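Local coordinates for protein acyl-CoA dehydrogenase (Geobacillus kaustophilus, PDB 2PG0) that binds FAD and probably catalyses the alpha,beta-dehydrogenation of acyl chains, as other members of the acyl-CoA dehydrogenase family do, at residues N68-F71 with A72-V75; Y240-E243 with K244-Q247; F304-R307 with V308-E311. All coordinates share one frame; numbering follows the deposited sequence.

Interaction 1: N68-F71 with A72-V75; sequences NADF and AYSV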
ATOM      1  N   ASN A  68       5.431  23.796 -38.317  1.00 20.60           N
ATOM      2  CA  ASN A  68       5.905  22.439 -38.600  1.00 20.74           C
ATOM      3  C   ASN A  68       6.718  21.823 -37.461  1.00 20.47           C
ATOM      4  O   ASN A  68       7.619  21.006 -37.693  1.00 20.55           O
ATOM      5  CB  ASN A  68       6.690  22.398 -39.921  1.00 21.14           C
ATOM      6  CG  ASN A  68       5.794  22.524 -41.121  1.00 22.17           C
ATOM      7  OD1 ASN A  68       5.611  23.615 -41.654  1.00 23.84           O
ATOM      8  ND2 ASN A  68       5.200  21.408 -41.540  1.00 23.59           N
ATOM      9  N   ALA A  69       6.378  22.207 -36.231  1.00 19.40           N
ATOM     10  CA  ALA A  69       7.106  21.769 -35.045  1.00 19.09           C
ATOM     11  C   ALA A  69       6.887  20.288 -34.767  1.00 18.94           C
ATOM     12  O   ALA A  69       5.807  19.764 -35.018  1.00 19.24           O
ATOM     13  CB  ALA A  69       6.687  22.589 -33.838  1.00 18.91           C
ATOM     14  N   ASP A  70       7.912  19.621 -34.245  1.00 18.95           N
ATOM     15  CA  ASP A  70       7.755  18.231 -33.816  1.00 18.93           C
ATOM     16  C   ASP A  70       7.063  18.149 -32.449  1.00 18.42           C
ATOM     17  O   ASP A  70       6.837  19.170 -31.790  1.00 17.95           O
ATOM     18  CB  ASP A  70       9.090  17.459 -33.869  1.00 19.33           C
ATOM     19  CG  ASP A  70      10.051  17.814 -32.738  1.00 21.32           C
ATOM     20  OD1 ASP A  70       9.676  18.517 -31.777  1.00 23.30           O
ATOM     21  OD2 ASP A  70      11.207  17.351 -32.804  1.00 24.76           O
ATOM     22  N   PHE A  71       6.732  16.927 -32.035  1.00 17.85           N
ATOM     23  CA  PHE A  71       5.980  16.685 -30.800  1.00 17.18           C
ATOM     24  C   PHE A  71       6.710  17.126 -29.523  1.00 16.50           C
ATOM     25  O   PHE A  71       6.071  17.399 -28.504  1.00 16.77           O
ATOM     26  CB  PHE A  71       5.581  15.206 -30.717  1.00 17.12           C
ATOM     27  CG  PHE A  71       4.700  14.876 -29.546  1.00 17.08           C
ATOM     28  CD1 PHE A  71       3.366  15.284 -29.515  1.00 16.76           C
ATOM     29  CD2 PHE A  71       5.207  14.149 -28.470  1.00 16.30           C
ATOM     30  CE1 PHE A  71       2.549  14.979 -28.415  1.00 17.30           C
ATOM     31  CE2 PHE A  71       4.395  13.839 -27.374  1.00 16.82           C
ATOM     32  CZ  PHE A  71       3.068  14.259 -27.345  1.00 16.90           C
ATOM     33  N   ALA A  72       8.038  17.200 -29.570  1.00 15.92           N
ATOM     34  CA  ALA A  72       8.804  17.653 -28.404  1.00 15.20           C
ATOM     35  C   ALA A  72       8.433  19.083 -27.996  1.00 15.13           C
ATOM     36  O   ALA A  72       8.435  19.407 -26.802  1.00 14.32           O
ATOM     37  CB  ALA A  72      10.298  17.521 -28.641  1.00 15.39           C
ATOM     38  N   TYR A  73       8.103  19.926 -28.981  1.00 14.75           N
ATOM     39  CA  TYR A  73       7.598  21.272 -28.685  1.00 15.00           C
ATOM     40  C   TYR A  73       6.301  21.212 -27.887  1.00 14.78           C
ATOM     41  O   TYR A  73       6.113  21.999 -26.963  1.00 14.88           O
ATOM     42  CB  TYR A  73       7.413  22.103 -29.953  1.00 16.05           C
ATOM     43  CG  TYR A  73       8.715  22.615 -30.500  1.00 17.27           C
ATOM     44  CD1 TYR A  73       9.243  23.833 -30.061  1.00 19.42           C
ATOM     45  CD2 TYR A  73       9.430  21.880 -31.446  1.00 18.29           C
ATOM     46  CE1 TYR A  73      10.456  24.313 -30.564  1.00 19.05           C
ATOM     47  CE2 TYR A  73      10.647  22.348 -31.954  1.00 19.56           C
ATOM     48  CZ  TYR A  73      11.148  23.566 -31.506  1.00 19.51           C
ATOM     49  OH  TYR A  73      12.349  24.038 -31.995  1.00 19.94           O
ATOM     50  N   SER A  74       5.421  20.272 -28.232  1.00 14.04           N
ATOM     51  CA  SER A  74       4.167  20.108 -27.480  1.00 14.19           C
ATOM     52  C   SER A  74       4.409  19.619 -26.057  1.00 13.47           C
ATOM     53  O   SER A  74       3.725  20.053 -25.128  1.00 13.77           O
ATOM     54  CB  SER A  74       3.205  19.170 -28.210  1.00 13.76           C
ATOM     55  OG  SER A  74       2.547  19.857 -29.261  1.00 16.58           O
ATOM     56  N   VAL A  75       5.376  18.716 -25.891  1.00 13.33           N
ATOM     57  CA  VAL A  75       5.770  18.249 -24.560  1.00 13.10           C
ATOM     58  C   VAL A  75       6.203  19.439 -23.699  1.00 13.09           C
ATOM     59  O   VAL A  75       5.738  19.603 -22.570  1.00 12.75           O
ATOM     60  CB  VAL A  75       6.894  17.191 -24.624  1.00 13.21           C
ATOM     61  CG1 VAL A  75       7.364  16.808 -23.208  1.00 13.71           C
ATOM     62  CG2 VAL A  75       6.412  15.955 -25.386  1.00 13.37           C
TER
HETATM   63  O   HOH W   1       3.976  19.955 -31.499  1.00 21.40           O
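Ala-69 meets Tyr-73 four residues on: its CB lies 3.7 Å from Tyr-73 CD2. Asp-70 follows at the N-cap position. Its CG sits between the backbone N and the carbonyl carbon, chi1 75°, which folds the carboxylate forward over the start of the helix. Asp-70 OD1 accepts from Ala-72 N at 3.0 Å in a weak, bent capping bond. The same Asp-70 OD1 is 3.4 Å from Tyr-73 CD2. It takes a further hydrogen bond from His-14, and Tyr-73 OH bonds to Glu-13, so the capping oxygen and the tyrosine both hold the helix start to the segment near the N-terminus. The main chain of Asp-70 also takes part. Asp-70 O accepts from Tyr-73 N at 3.2 Å. Water 1 donates both to this O and to Ser-74 OG, which also bonds to Asp-96. Such an N-cap is characteristic of helix starts, where the first amide N-H groups lack carbonyl partners from a previous turn. Here it opens helix 71-84 in the N-terminal domain of the acyl-CoA dehydrogenase fold, away from the FAD sites. Phe-71 comes next. Phe-71 O accepts from Val-75 N at 3.0 Å, as the first regular turn sets in. Phe-71 CG is anti to the backbone N, chi1 -175°, and that torsion carries the ring to Val-75. Phe-71 CE2 reaches Val-75 CG2 at 3.5 Å, the two side chains crossing at about a right angle. Phe-71 CD1 lies near Ser-74 CB, at 4.1 Å. Beyond this turn the ring packs on Gln-247 and Leu-250 and meets the His-312 ring edge-to-face.

Interaction 2: Y240-E243 with K244-Q247; sequences YLME and KLQQ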
ATOM      1  N   TYR A 240     -11.467   6.478 -35.362  1.00 26.82           N
ATOM      2  CA  TYR A 240     -10.696   7.712 -35.206  1.00 26.03           C
ATOM      3  C   TYR A 240     -10.392   7.983 -33.736  1.00 25.67           C
ATOM      4  O   TYR A 240      -9.265   8.333 -33.383  1.00 25.31           O
ATOM      5  CB  TYR A 240     -11.438   8.911 -35.812  1.00 26.22           C
ATOM      6  CG  TYR A 240     -11.852   8.735 -37.260  1.00 26.16           C
ATOM      7  CD1 TYR A 240     -11.000   8.131 -38.190  1.00 26.14           C
ATOM      8  CD2 TYR A 240     -13.090   9.188 -37.703  1.00 26.24           C
ATOM      9  CE1 TYR A 240     -11.381   7.973 -39.517  1.00 26.40           C
ATOM     10  CE2 TYR A 240     -13.483   9.033 -39.028  1.00 26.73           C
ATOM     11  CZ  TYR A 240     -12.624   8.426 -39.928  1.00 26.67           C
ATOM     12  OH  TYR A 240     -13.014   8.275 -41.237  1.00 27.34           O
ATOM     13  N   LEU A 241     -11.408   7.824 -32.892  1.00 25.26           N
ATOM     14  CA  LEU A 241     -11.269   8.020 -31.449  1.00 25.42           C
ATOM     15  C   LEU A 241     -10.233   7.082 -30.832  1.00 25.64           C
ATOM     16  O   LEU A 241      -9.338   7.533 -30.114  1.00 25.47           O
ATOM     17  CB  LEU A 241     -12.622   7.875 -30.741  1.00 25.27           C
ATOM     18  CG  LEU A 241     -13.721   8.891 -31.090  1.00 24.91           C
ATOM     19  CD1 LEU A 241     -15.055   8.462 -30.497  1.00 25.18           C
ATOM     20  CD2 LEU A 241     -13.364  10.310 -30.637  1.00 25.01           C
ATOM     21  N   MET A 242     -10.341   5.787 -31.129  1.00 25.94           N
ATOM     22  CA  MET A 242      -9.439   4.794 -30.532  1.00 26.36           C
ATOM     23  C   MET A 242      -7.989   5.098 -30.920  1.00 26.57           C
ATOM     24  O   MET A 242      -7.079   4.991 -30.088  1.00 26.54           O
ATOM     25  CB  MET A 242      -9.840   3.359 -30.920  1.00 26.31           C
ATOM     26  CG  MET A 242     -11.156   2.841 -30.284  1.00 26.50           C
ATOM     27  SD  MET A 242     -11.305   2.943 -28.467  1.00 26.14           S
ATOM     28  CE  MET A 242     -12.445   4.314 -28.275  1.00 26.66           C
ATOM     29  N   GLU A 243      -7.800   5.516 -32.171  1.00 26.50           N
ATOM     30  CA  GLU A 243      -6.491   5.891 -32.713  1.00 27.09           C
ATOM     31  C   GLU A 243      -5.874   7.097 -31.981  1.00 25.97           C
ATOM     32  O   GLU A 243      -4.729   7.043 -31.535  1.00 26.30           O
ATOM     33  CB  GLU A 243      -6.634   6.175 -34.216  1.00 26.90           C
ATOM     34  CG  GLU A 243      -5.355   6.526 -34.972  1.00 28.97           C
ATOM     35  CD  GLU A 243      -5.613   6.870 -36.444  1.00 29.72           C
ATOM     36  OE1 GLU A 243      -6.658   6.446 -36.996  1.00 34.49           O
ATOM     37  OE2 GLU A 243      -4.777   7.577 -37.058  1.00 33.53           O
ATOM     38  N   LYS A 244      -6.646   8.173 -31.840  1.00 25.06           N
ATOM     39  CA  LYS A 244      -6.144   9.411 -31.234  1.00 24.01           C
ATOM     40  C   LYS A 244      -5.996   9.365 -29.705  1.00 23.72           C
ATOM     41  O   LYS A 244      -5.253  10.159 -29.123  1.00 22.97           O
ATOM     42  CB  LYS A 244      -7.029  10.591 -31.634  1.00 24.02           C
ATOM     43  CG  LYS A 244      -6.995  10.926 -33.124  1.00 23.38           C
ATOM     44  CD  LYS A 244      -5.610  11.358 -33.555  1.00 22.76           C
ATOM     45  CE  LYS A 244      -5.614  11.952 -34.946  1.00 22.40           C
ATOM     46  NZ  LYS A 244      -4.222  12.133 -35.424  1.00 22.60           N
ATOM     47  N   LEU A 245      -6.698   8.440 -29.054  1.00 23.47           N
ATOM     48  CA  LEU A 245      -6.611   8.313 -27.593  1.00 23.20           C
ATOM     49  C   LEU A 245      -5.205   7.940 -27.071  1.00 22.69           C
ATOM     50  O   LEU A 245      -4.906   8.201 -25.903  1.00 22.56           O
ATOM     51  CB  LEU A 245      -7.713   7.384 -27.038  1.00 23.61           C
ATOM     52  CG  LEU A 245      -9.106   8.018 -26.831  1.00 24.35           C
ATOM     53  CD1 LEU A 245     -10.219   6.972 -26.821  1.00 25.54           C
ATOM     54  CD2 LEU A 245      -9.178   8.866 -25.567  1.00 25.08           C
ATOM     55  N   GLN A 246      -4.352   7.356 -27.922  1.00 22.24           N
ATOM     56  CA  GLN A 246      -2.939   7.113 -27.567  1.00 21.78           C
ATOM     57  C   GLN A 246      -2.244   8.434 -27.205  1.00 20.36           C
ATOM     58  O   GLN A 246      -1.684   8.558 -26.121  1.00 19.50           O
ATOM     59  CB  GLN A 246      -2.162   6.355 -28.671  1.00 21.92           C
ATOM     60  CG  GLN A 246      -0.627   6.222 -28.408  1.00 23.27           C
ATOM     61  CD  GLN A 246       0.151   5.369 -29.433  1.00 24.47           C
ATOM     62  OE1 GLN A 246      -0.187   4.205 -29.700  1.00 28.88           O
ATOM     63  NE2 GLN A 246       1.225   5.941 -29.981  1.00 28.17           N
ATOM     64  N   GLN A 247      -2.298   9.419 -28.107  1.00 18.86           N
ATOM     65  CA  GLN A 247      -1.733  10.739 -27.803  1.00 17.72           C
ATOM     66  C   GLN A 247      -2.439  11.411 -26.618  1.00 17.30           C
ATOM     67  O   GLN A 247      -1.778  12.015 -25.772  1.00 16.18           O
ATOM     68  CB  GLN A 247      -1.710  11.650 -29.042  1.00 17.54           C
ATOM     69  CG  GLN A 247      -1.066  13.023 -28.782  1.00 16.85           C
ATOM     70  CD  GLN A 247      -0.408  13.621 -30.015  1.00 16.51           C
ATOM     71  OE1 GLN A 247       0.422  12.982 -30.671  1.00 17.21           O
ATOM     72  NE2 GLN A 247      -0.761  14.862 -30.324  1.00 15.72           N
TER
HETATM   73  O   HOH W   2      -2.469   8.727 -31.085  1.00 24.14           O
HETATM   74  O   HOH W   3      -2.832   9.302 -35.601  1.00 39.27           O
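Lys-244 N bonds to Tyr-240 O at 3.0 Å and Leu-245 N to Leu-241 O at 3.0 Å, but helix 237-273 is kinked just beyond, where the amides of Gln-246 and Gln-247 make no bond to the turn before. Water 2 bridges this break. It donates to Glu-243 O at 2.9 Å and accepts from Gln-247 N at 3.1 Å, so it stands in for the missing backbone bond. On one side of the helix Met-242 and Leu-245 lie side by side and point the same way. The Met-242 chain bends at chi2, -53°, and again at chi3, and its CE comes to 3.8 Å from Leu-245 CD1. Leu-245 CG also packs over Leu-241 O, at 3.3 Å. Glu-243 and Lys-244 meet through solvent. Glu-243 OE2 and Lys-244 NZ are 4.9 Å apart, not in contact, and water 3 spans them, donating to OE2 and accepting from NZ. Lys-244 NZ also bonds to Ser-104 OG. The helix belongs to the C-terminal domain. Leu-241 lies against Met-129 and near Ile-127, both FAD-binding residues, so this turn backs the cofactor site. Lys-244 packs on helix 89-105, Tyr-240 and Leu-241 on strand 187-193, and Gln-246 on helix 319-343.

Interaction 3: F304-R307 with V308-E311; sequences FVDR and VIEE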
ATOM      1  N   PHE A 304       9.965   6.503 -17.555  1.00 12.03           N
ATOM      2  CA  PHE A 304       9.001   5.748 -18.356  1.00 11.95           C
ATOM      3  C   PHE A 304       8.273   6.640 -19.364  1.00 12.17           C
ATOM      4  O   PHE A 304       8.211   6.317 -20.560  1.00 12.19           O
ATOM      5  CB  PHE A 304       7.998   5.021 -17.451  1.00 12.13           C
ATOM      6  CG  PHE A 304       7.171   3.994 -18.163  1.00 11.91           C
ATOM      7  CD1 PHE A 304       7.700   2.732 -18.442  1.00 13.23           C
ATOM      8  CD2 PHE A 304       5.866   4.282 -18.562  1.00 14.60           C
ATOM      9  CE1 PHE A 304       6.945   1.770 -19.101  1.00 12.98           C
ATOM     10  CE2 PHE A 304       5.093   3.317 -19.223  1.00 13.74           C
ATOM     11  CZ  PHE A 304       5.638   2.060 -19.489  1.00 13.57           C
ATOM     12  N   VAL A 305       7.734   7.767 -18.902  1.00 12.06           N
ATOM     13  CA  VAL A 305       7.013   8.660 -19.824  1.00 12.99           C
ATOM     14  C   VAL A 305       7.935   9.183 -20.935  1.00 13.12           C
ATOM     15  O   VAL A 305       7.515   9.290 -22.088  1.00 13.27           O
ATOM     16  CB  VAL A 305       6.261   9.801 -19.085  1.00 12.87           C
ATOM     17  CG1 VAL A 305       7.214  10.897 -18.628  1.00 12.66           C
ATOM     18  CG2 VAL A 305       5.135  10.367 -19.960  1.00 13.73           C
ATOM     19  N   ASP A 306       9.192   9.463 -20.584  1.00 13.60           N
ATOM     20  CA  ASP A 306      10.187   9.932 -21.550  1.00 14.00           C
ATOM     21  C   ASP A 306      10.450   8.878 -22.620  1.00 14.27           C
ATOM     22  O   ASP A 306      10.568   9.202 -23.806  1.00 14.24           O
ATOM     23  CB  ASP A 306      11.498  10.307 -20.848  1.00 14.22           C
ATOM     24  CG  ASP A 306      11.484  11.723 -20.275  1.00 14.63           C
ATOM     25  OD1 ASP A 306      10.496  12.478 -20.465  1.00 16.00           O
ATOM     26  OD2 ASP A 306      12.488  12.081 -19.631  1.00 17.05           O
ATOM     27  N   ARG A 307      10.515   7.614 -22.202  1.00 14.31           N
ATOM     28  CA  ARG A 307      10.681   6.519 -23.158  1.00 14.40           C
ATOM     29  C   ARG A 307       9.458   6.378 -24.071  1.00 13.91           C
ATOM     30  O   ARG A 307       9.598   6.192 -25.283  1.00 13.31           O
ATOM     31  CB  ARG A 307      10.998   5.204 -22.434  1.00 14.80           C
ATOM     32  CG  ARG A 307      11.330   4.039 -23.350  1.00 16.06           C
ATOM     33  CD  ARG A 307      12.600   4.293 -24.149  1.00 19.25           C
ATOM     34  NE  ARG A 307      12.835   3.198 -25.086  1.00 23.02           N
ATOM     35  CZ  ARG A 307      12.356   3.170 -26.321  1.00 24.99           C
ATOM     36  NH1 ARG A 307      11.639   4.190 -26.776  1.00 28.50           N
ATOM     37  NH2 ARG A 307      12.605   2.134 -27.109  1.00 28.66           N
ATOM     38  N   VAL A 308       8.266   6.470 -23.490  1.00 13.78           N
ATOM     39  CA  VAL A 308       7.029   6.422 -24.265  1.00 14.37           C
ATOM     40  C   VAL A 308       6.939   7.578 -25.276  1.00 14.45           C
ATOM     41  O   VAL A 308       6.552   7.359 -26.422  1.00 14.51           O
ATOM     42  CB  VAL A 308       5.779   6.345 -23.341  1.00 14.48           C
ATOM     43  CG1 VAL A 308       4.494   6.473 -24.140  1.00 15.05           C
ATOM     44  CG2 VAL A 308       5.778   5.017 -22.566  1.00 14.56           C
ATOM     45  N   ILE A 309       7.303   8.793 -24.859  1.00 14.72           N
ATOM     46  CA  ILE A 309       7.392   9.936 -25.796  1.00 15.54           C
ATOM     47  C   ILE A 309       8.279   9.575 -27.002  1.00 15.92           C
ATOM     48  O   ILE A 309       7.867   9.746 -28.146  1.00 15.60           O
ATOM     49  CB  ILE A 309       7.888  11.239 -25.091  1.00 15.41           C
ATOM     50  CG1 ILE A 309       6.794  11.805 -24.174  1.00 15.00           C
ATOM     51  CG2 ILE A 309       8.329  12.301 -26.116  1.00 15.22           C
ATOM     52  CD1 ILE A 309       7.316  12.808 -23.140  1.00 15.21           C
ATOM     53  N   GLU A 310       9.470   9.039 -26.736  1.00 16.83           N
ATOM     54  CA  GLU A 310      10.399   8.619 -27.792  1.00 18.52           C
ATOM     55  C   GLU A 310       9.775   7.609 -28.762  1.00 18.34           C
ATOM     56  O   GLU A 310       9.838   7.800 -29.981  1.00 18.33           O
ATOM     57  CB  GLU A 310      11.699   8.066 -27.189  1.00 18.17           C
ATOM     58  CG  GLU A 310      12.563   9.116 -26.494  1.00 20.15           C
ATOM     59  CD  GLU A 310      13.733   8.508 -25.732  1.00 21.50           C
ATOM     60  OE1 GLU A 310      14.004   7.299 -25.913  1.00 23.64           O
ATOM     61  OE2 GLU A 310      14.376   9.238 -24.940  1.00 26.10           O
ATOM     62  N   GLU A 311       9.167   6.552 -28.218  1.00 18.49           N
ATOM     63  CA  GLU A 311       8.431   5.561 -29.020  1.00 18.86           C
ATOM     64  C   GLU A 311       7.333   6.202 -29.876  1.00 18.07           C
ATOM     65  O   GLU A 311       7.204   5.910 -31.069  1.00 17.93           O
ATOM     66  CB  GLU A 311       7.793   4.501 -28.116  1.00 19.06           C
ATOM     67  CG  GLU A 311       8.755   3.509 -27.511  1.00 22.85           C
ATOM     68  CD  GLU A 311       9.445   2.654 -28.550  1.00 24.81           C
ATOM     69  OE1 GLU A 311       8.858   1.631 -28.990  1.00 27.12           O
ATOM     70  OE2 GLU A 311      10.583   3.007 -28.913  1.00 26.13           O
TER
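Arg-307 CG stands anti to the backbone N, chi1 -174°, and the chain bends at chi2, 64°; Glu-311 also bends at chi2, -64°, and the two charged ends meet as an i to i+4 salt bridge along one face of the helix. The guanidinium presents its end. Arg-307 NH1 and NH2 both donate to Glu-311 OE2, at 2.7 Å and 2.8 Å, from the same face of the carboxylate. NH1 arrives on the anti side of OE2. The guanidinium and carboxylate planes are nearly perpendicular, and NH2 meets OE2 from above the carboxylate plane. Glu-310 OE1 lies 4.0 Å from Arg-307 NH1, but no N-H points at it, so any attraction is probably one of charge alone. Glu-310 OE2 is hydrogen-bonded to Arg-8 N of the same chain. Elsewhere on the turn Val-308 CG2 makes an off-centre CH-pi contact, 4.3 Å from the centroid of the Phe-304 ring. Four i to i+4 backbone bonds hold the turn, such as Glu-311 N to Arg-307 O at 3.0 Å. This is a plain turn of helix 285-313, away from the FAD sites. Arg-307 NH2 also bonds to Thr-6 O of the second subunit, and Thr-303 of that subunit packs on Phe-304 and Arg-307. One carboxylate oxygen taking two N-H groups fixes the guanidinium at the subunit interface, the Glu-310 charge probably adding to the attraction.

Overall arrangement
All three contacts are local turns of helices that pack together. Interaction 1 touches both others: Phe-71 CE1 lies 3.6 Å from Gln-247 CD, and Val-75 CG2 lies 4.0 Å from Ile-309 CD1. The N-terminal domain thus meets two helices of the C-terminal domain. Interactions 2 and 3 stay about 6 Å apart at their nearest atoms. Interaction 2 alone has exposed touching residues, Met-242 and Glu-243; half the residues of interaction 3 are buried. Interaction 2 comes closest to bound FAD, while interaction 3 reaches a second subunit. The chemistry follows the place: a capped helix start in 68-75, a water-bridged kink in 240-247, and a direct salt bridge on an unbroken turn in 304-311.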